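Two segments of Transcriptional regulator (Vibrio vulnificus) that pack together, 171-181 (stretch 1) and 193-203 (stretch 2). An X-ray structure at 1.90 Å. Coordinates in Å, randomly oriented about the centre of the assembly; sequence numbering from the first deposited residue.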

ATOM      1  N   ARG A 171      25.997 -10.375  -3.852  1.00 32.38           N
ATOM      2  CA  ARG A 171      26.717 -10.439  -5.119  1.00 32.42           C
ATOM      3  C   ARG A 171      26.475  -9.142  -5.901  1.00 34.25           C
ATOM      4  O   ARG A 171      26.774  -9.007  -7.083  1.00 34.65           O
ATOM      5  CB  ARG A 171      26.287 -11.661  -5.942  1.00 33.97           C
ATOM      6  CG  ARG A 171      26.551 -13.036  -5.252  1.00 38.76           C
ATOM      7  CD  ARG A 171      27.985 -13.589  -5.573  1.00 45.95           C
ATOM      8  NE  ARG A 171      29.046 -12.722  -5.189  1.00 55.37           N
ATOM      9  CZ  ARG A 171      30.273 -12.623  -5.731  1.00 63.43           C
ATOM     10  NH1 ARG A 171      30.681 -13.308  -6.796  1.00 63.82           N
ATOM     11  NH2 ARG A 171      31.102 -11.769  -5.185  1.00 65.34           N
ATOM     12  N   SER A 172      25.907  -8.185  -5.235  1.00 31.33           N
ATOM     13  CA  SER A 172      25.541  -6.942  -5.837  1.00 31.69           C
ATOM     14  C   SER A 172      26.781  -6.159  -6.383  1.00 35.30           C
ATOM     15  O   SER A 172      27.887  -6.230  -5.776  1.00 33.82           O
ATOM     16  CB  SER A 172      24.925  -6.110  -4.762  1.00 32.63           C
ATOM     17  OG  SER A 172      24.127  -5.085  -5.342  1.00 36.27           O
ATOM     18  N   SER A 173      26.598  -5.469  -7.511  1.00 33.86           N
ATOM     19  CA  SER A 173      27.763  -4.921  -8.264  1.00 36.21           C
ATOM     20  C   SER A 173      27.377  -3.569  -8.833  1.00 37.70           C
ATOM     21  O   SER A 173      26.215  -3.159  -8.761  1.00 34.38           O
ATOM     22  CB  SER A 173      28.150  -5.844  -9.420  1.00 39.74           C
ATOM     23  OG  SER A 173      27.128  -5.853 -10.422  1.00 36.19           O
ATOM     24  N   GLN A 174      28.395  -2.844  -9.314  1.00 37.88           N
ATOM     25  CA  GLN A 174      28.204  -1.508  -9.916  1.00 38.15           C
ATOM     26  C   GLN A 174      27.023  -1.429 -10.837  1.00 32.75           C
ATOM     27  O   GLN A 174      26.877  -2.256 -11.711  1.00 39.65           O
ATOM     28  CB  GLN A 174      29.482  -1.094 -10.729  1.00 40.34           C
ATOM     29  CG  GLN A 174      30.523  -0.430  -9.858  1.00 53.68           C
ATOM     30  CD  GLN A 174      29.906   0.699  -9.069  1.00 51.34           C
ATOM     31  OE1 GLN A 174      30.114   0.795  -7.857  1.00 57.40           O
ATOM     32  NE2 GLN A 174      29.049   1.494  -9.731  1.00 49.30           N
ATOM     33  N   GLY A 175      26.176  -0.436 -10.608  1.00 33.94           N
ATOM     34  CA  GLY A 175      24.982  -0.209 -11.377  1.00 33.92           C
ATOM     35  C   GLY A 175      23.741  -0.687 -10.579  1.00 33.10           C
ATOM     36  O   GLY A 175      22.601  -0.388 -10.943  1.00 35.80           O
ATOM     37  N   ASP A 176      23.950  -1.455  -9.508  1.00 31.91           N
ATOM     38  CA  ASP A 176      22.742  -1.850  -8.665  1.00 31.95           C
ATOM     39  C   ASP A 176      22.429  -0.699  -7.670  1.00 30.53           C
ATOM     40  O   ASP A 176      23.331   0.029  -7.284  1.00 29.53           O
ATOM     41  CB  ASP A 176      23.020  -3.124  -7.822  1.00 32.11           C
ATOM     42  CG  ASP A 176      23.290  -4.318  -8.671  1.00 33.32           C
ATOM     43  OD1 ASP A 176      22.885  -4.243  -9.863  1.00 34.73           O
ATOM     44  OD2 ASP A 176      23.841  -5.358  -8.162  1.00 33.56           O
ATOM     45  N   LEU A 177      21.204  -0.650  -7.139  1.00 31.24           N
ATOM     46  CA  LEU A 177      20.816   0.249  -6.049  1.00 30.24           C
ATOM     47  C   LEU A 177      19.783  -0.552  -5.197  1.00 29.01           C
ATOM     48  O   LEU A 177      18.936  -1.284  -5.742  1.00 29.60           O
ATOM     49  CB  LEU A 177      20.040   1.442  -6.624  1.00 29.50           C
ATOM     50  CG  LEU A 177      19.199   2.398  -5.711  1.00 33.30           C
ATOM     51  CD1 LEU A 177      20.218   3.175  -4.892  1.00 35.45           C
ATOM     52  CD2 LEU A 177      18.432   3.463  -6.491  1.00 37.01           C
ATOM     53  N   TRP A 178      19.857  -0.425  -3.872  1.00 26.46           N
ATOM     54  CA  TRP A 178      18.911  -1.144  -2.954  1.00 26.60           C
ATOM     55  C   TRP A 178      18.065  -0.197  -2.159  1.00 29.07           C
ATOM     56  O   TRP A 178      18.569   0.803  -1.674  1.00 33.68           O
ATOM     57  CB  TRP A 178      19.657  -1.978  -1.958  1.00 26.77           C
ATOM     58  CG  TRP A 178      20.290  -3.096  -2.704  1.00 29.00           C
ATOM     59  CD1 TRP A 178      21.515  -3.102  -3.396  1.00 31.36           C
ATOM     60  CD2 TRP A 178      19.708  -4.358  -2.916  1.00 27.71           C
ATOM     61  NE1 TRP A 178      21.705  -4.309  -4.013  1.00 32.60           N
ATOM     62  CE2 TRP A 178      20.648  -5.119  -3.758  1.00 30.22           C
ATOM     63  CE3 TRP A 178      18.530  -4.982  -2.441  1.00 29.02           C
ATOM     64  CZ2 TRP A 178      20.406  -6.451  -4.118  1.00 29.73           C
ATOM     65  CZ3 TRP A 178      18.286  -6.309  -2.829  1.00 27.38           C
ATOM     66  CH2 TRP A 178      19.226  -7.036  -3.631  1.00 29.10           C
ATOM     67  N   PHE A 179      16.779  -0.532  -1.987  1.00 28.31           N
ATOM     68  CA  PHE A 179      15.938   0.160  -1.033  1.00 27.50           C
ATOM     69  C   PHE A 179      15.591  -0.786   0.133  1.00 31.84           C
ATOM     70  O   PHE A 179      15.173  -1.939  -0.081  1.00 29.64           O
ATOM     71  CB  PHE A 179      14.658   0.510  -1.732  1.00 30.14           C
ATOM     72  CG  PHE A 179      14.780   1.776  -2.551  1.00 28.88           C
ATOM     73  CD1 PHE A 179      15.201   1.698  -3.861  1.00 28.44           C
ATOM     74  CD2 PHE A 179      14.519   3.022  -1.999  1.00 29.14           C
ATOM     75  CE1 PHE A 179      15.305   2.831  -4.660  1.00 28.30           C
ATOM     76  CE2 PHE A 179      14.652   4.164  -2.794  1.00 28.55           C
ATOM     77  CZ  PHE A 179      15.106   4.072  -4.076  1.00 29.33           C
ATOM     78  N   ALA A 180      15.803  -0.333   1.350  1.00 29.80           N
ATOM     79  CA  ALA A 180      15.518  -1.142   2.561  1.00 28.67           C
ATOM     80  C   ALA A 180      14.292  -0.456   3.111  1.00 29.85           C
ATOM     81  O   ALA A 180      14.396   0.690   3.518  1.00 29.17           O
ATOM     82  CB  ALA A 180      16.732  -1.060   3.583  1.00 24.90           C
ATOM     83  N   VAL A 181      13.133  -1.135   3.073  1.00 28.63           N
ATOM     84  CA  VAL A 181      11.877  -0.590   3.589  1.00 27.68           C
ATOM     85  C   VAL A 181      11.537  -1.187   4.939  1.00 28.93           C
ATOM     86  O   VAL A 181      11.272  -2.386   5.066  1.00 26.69           O
ATOM     87  CB  VAL A 181      10.679  -0.883   2.621  1.00 30.79           C
ATOM     88  CG1 VAL A 181       9.389  -0.134   3.104  1.00 26.28           C
ATOM     89  CG2 VAL A 181      11.124  -0.475   1.185  1.00 33.57           C
ATOM     90  N   ALA A 193      20.293  -8.153   5.093  1.00 29.31           N
ATOM     91  CA  ALA A 193      20.375  -8.078   3.673  1.00 30.59           C
ATOM     92  C   ALA A 193      20.805  -6.649   3.263  1.00 26.85           C
ATOM     93  O   ALA A 193      21.742  -6.499   2.414  1.00 30.26           O
ATOM     94  CB  ALA A 193      19.023  -8.519   3.009  1.00 24.05           C
ATOM     95  N   ALA A 194      20.244  -5.595   3.870  1.00 30.88           N
ATOM     96  CA  ALA A 194      20.652  -4.249   3.426  1.00 30.34           C
ATOM     97  C   ALA A 194      22.147  -4.053   3.680  1.00 34.26           C
ATOM     98  O   ALA A 194      22.899  -3.476   2.850  1.00 34.92           O
ATOM     99  CB  ALA A 194      19.846  -3.123   4.127  1.00 31.58           C
ATOM    100  N   GLY A 195      22.585  -4.540   4.840  1.00 31.93           N
ATOM    101  CA  GLY A 195      23.997  -4.521   5.308  1.00 32.14           C
ATOM    102  C   GLY A 195      24.966  -5.188   4.360  1.00 33.94           C
ATOM    103  O   GLY A 195      26.102  -4.712   4.147  1.00 36.40           O
ATOM    104  N   LEU A 196      24.539  -6.269   3.715  1.00 33.73           N
ATOM    105  CA  LEU A 196      25.411  -6.902   2.709  1.00 32.89           C
ATOM    106  C   LEU A 196      25.746  -6.040   1.463  1.00 31.83           C
ATOM    107  O   LEU A 196      26.936  -6.044   1.000  1.00 32.02           O
ATOM    108  CB  LEU A 196      24.776  -8.199   2.240  1.00 30.61           C
ATOM    109  CG  LEU A 196      24.861  -9.278   3.395  1.00 34.22           C
ATOM    110  CD1 LEU A 196      23.805 -10.390   3.077  1.00 30.65           C
ATOM    111  CD2 LEU A 196      26.305  -9.818   3.577  1.00 36.84           C
ATOM    112  N   ALA A 197      24.748  -5.324   0.939  1.00 31.49           N
ATOM    113  CA  ALA A 197      24.935  -4.397  -0.162  1.00 32.73           C
ATOM    114  C   ALA A 197      25.768  -3.202   0.323  1.00 38.15           C
ATOM    115  O   ALA A 197      26.749  -2.805  -0.317  1.00 33.88           O
ATOM    116  CB  ALA A 197      23.588  -3.899  -0.673  1.00 31.28           C
ATOM    117  N   TYR A 198      25.369  -2.634   1.456  1.00 36.44           N
ATOM    118  CA  TYR A 198      26.111  -1.546   2.023  1.00 40.24           C
ATOM    119  C   TYR A 198      27.578  -1.877   2.159  1.00 40.17           C
ATOM    120  O   TYR A 198      28.445  -1.047   1.797  1.00 44.53           O
ATOM    121  CB  TYR A 198      25.545  -1.168   3.364  1.00 43.37           C
ATOM    122  CG  TYR A 198      26.141   0.131   3.901  1.00 50.57           C
ATOM    123  CD1 TYR A 198      25.593   1.377   3.501  1.00 52.24           C
ATOM    124  CD2 TYR A 198      27.213   0.119   4.811  1.00 50.02           C
ATOM    125  CE1 TYR A 198      26.107   2.575   3.981  1.00 53.68           C
ATOM    126  CE2 TYR A 198      27.749   1.315   5.315  1.00 50.84           C
ATOM    127  CZ  TYR A 198      27.181   2.537   4.911  1.00 58.32           C
ATOM    128  OH  TYR A 198      27.640   3.742   5.388  1.00 63.59           O
ATOM    129  N   LYS A 199      27.899  -3.090   2.587  1.00 42.42           N
ATOM    130  CA  LYS A 199      29.312  -3.475   2.770  1.00 43.26           C
ATOM    131  C   LYS A 199      30.103  -3.693   1.481  1.00 46.02           C
ATOM    132  O   LYS A 199      31.338  -3.630   1.449  1.00 39.65           O
ATOM    133  CB  LYS A 199      29.480  -4.641   3.754  1.00 46.72           C
ATOM    134  CG  LYS A 199      29.089  -4.232   5.165  1.00 48.71           C
ATOM    135  CD  LYS A 199      28.773  -5.440   6.059  1.00 59.98           C
ATOM    136  CE  LYS A 199      27.982  -4.997   7.300  1.00 61.98           C
ATOM    137  NZ  LYS A 199      28.422  -5.674   8.556  1.00 57.90           N
ATOM    138  N   ARG A 200      29.399  -3.856   0.387  1.00 40.58           N
ATOM    139  CA  ARG A 200      30.073  -3.974  -0.883  1.00 39.35           C
ATOM    140  C   ARG A 200      30.079  -2.650  -1.640  1.00 39.25           C
ATOM    141  O   ARG A 200      30.270  -2.678  -2.851  1.00 37.91           O
ATOM    142  CB  ARG A 200      29.326  -4.982  -1.724  1.00 37.57           C
ATOM    143  CG  ARG A 200      29.632  -6.381  -1.289  1.00 39.28           C
ATOM    144  CD  ARG A 200      28.660  -7.291  -1.954  1.00 43.31           C
ATOM    145  NE  ARG A 200      28.882  -7.345  -3.408  1.00 45.27           N
ATOM    146  CZ  ARG A 200      29.856  -8.049  -3.983  1.00 41.30           C
ATOM    147  NH1 ARG A 200      30.724  -8.758  -3.251  1.00 46.48           N
ATOM    148  NH2 ARG A 200      29.940  -8.068  -5.294  1.00 41.85           N
ATOM    149  N   ASP A 201      29.872  -1.538  -0.939  1.00 36.25           N
ATOM    150  CA  ASP A 201      29.845  -0.182  -1.525  1.00 37.99           C
ATOM    151  C   ASP A 201      28.781   0.035  -2.615  1.00 41.86           C
ATOM    152  O   ASP A 201      28.993   0.829  -3.527  1.00 35.40           O
ATOM    153  CB  ASP A 201      31.237   0.219  -2.030  1.00 43.95           C
ATOM    154  CG  ASP A 201      32.268  -0.011  -0.966  1.00 46.19           C
ATOM    155  OD1 ASP A 201      32.064   0.520   0.141  1.00 48.93           O
ATOM    156  OD2 ASP A 201      33.212  -0.798  -1.171  1.00 50.88           O
ATOM    157  N   ILE A 202      27.639  -0.658  -2.486  1.00 34.53           N
ATOM    158  CA  ILE A 202      26.509  -0.453  -3.409  1.00 35.66           C
ATOM    159  C   ILE A 202      25.573   0.452  -2.670  1.00 33.46           C
ATOM    160  O   ILE A 202      25.397   0.221  -1.483  1.00 37.38           O
ATOM    161  CB  ILE A 202      25.843  -1.816  -3.713  1.00 31.89           C
ATOM    162  CG1 ILE A 202      26.898  -2.756  -4.346  1.00 34.15           C
ATOM    163  CG2 ILE A 202      24.548  -1.631  -4.569  1.00 28.59           C
ATOM    164  CD1 ILE A 202      27.713  -2.186  -5.518  1.00 36.33           C
ATOM    165  N   PRO A 203      25.031   1.533  -3.289  1.00 36.85           N
ATOM    166  CA  PRO A 203      24.157   2.401  -2.523  1.00 32.80           C
ATOM    167  C   PRO A 203      22.879   1.740  -1.957  1.00 34.34           C
ATOM    168  O   PRO A 203      22.239   0.862  -2.605  1.00 29.30           O
ATOM    169  CB  PRO A 203      23.745   3.532  -3.528  1.00 36.68           C
ATOM    170  CG  PRO A 203      23.888   2.838  -4.874  1.00 41.83           C
ATOM    171  CD  PRO A 203      25.113   1.945  -4.706  1.00 41.64           C
TER

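Stretch 1 is a loop that tightens into a type II beta turn, Ser173 to Asp176, and then runs out as a strand from Asp176 to Val181. Stretch 2 is the end of a helix followed by a short tail that reaches the strand's first residues. The CA atoms of Ala180 and Ala194 lie 6.1 Å apart, and their methyl groups meet, Ala180 CB to Ala194 CB at 3.8 Å.

The polar logic begins inside stretch 1. The turn is closed by Asp176 N donating to Ser173 O at 2.9 Å, and Gly175 takes a phi of 103°, where a CB would jam against the preceding carbonyl. The Asp176 carboxylate then organizes the loop through one oxygen: OD2 accepts from Ser173 N at 2.8 Å and from Ser172 OG, also at 2.8 Å. Ser172 OG both gives its proton to Asp176 OD2 and accepts from Trp178 NE1, which can only donate, at 2.9 Å and a nearly straight 171°. The relay from indole to hydroxyl to carboxylate satisfies the buried tryptophan nitrogen.

Across the contact, three hydrogen bonds do the joining. The CA-to-CB bond of Arg200 points toward stretch 1, and its guanidinium sets one edge against a backbone carbonyl, with Arg200 NE and NH2 each 2.8 Å from Ser172 O. This is a forked arrangement with two donors on one acceptor, so the angles, 146° and 144°, are bent. A like charge lies close by: Arg171 NH2 is 3.6 Å from Arg200 NH1, a proximity rather than a bond. Farther along, Trp178 N donates to Pro203 O at 3.0 Å and 164°, a backbone link from strand to tail.

The tail is held to the helix by its own backbone bonds. Arg200 N and Ile202 N both donate to Ala197 O, at 2.9 and 3.2 Å, as the chain turns off the helix; Asp201, with a positive phi of 59°, lies between them.

Around the bonds, apolar groups close the remaining space. Ala197 CB sits over one face of the Trp178 ring, 3.9 Å from the centroid of the five-membered ring, a CH-pi contact. Ile202 CG2 approaches the ring edge, 3.6 Å from Trp178 CD1, while Ile202 CD1 packs 3.6 Å from Ser173 C, against the turn. Leu177 CB points away, yet Leu177 CD1 returns to touch Pro203 CG at 3.7 Å. The design rule is economical: side-chain polar atoms of the loop are satisfied within stretch 1, Ser172 O and Trp178 N across the contact, and Ala197 and Ile202 methyl groups pack against the indole.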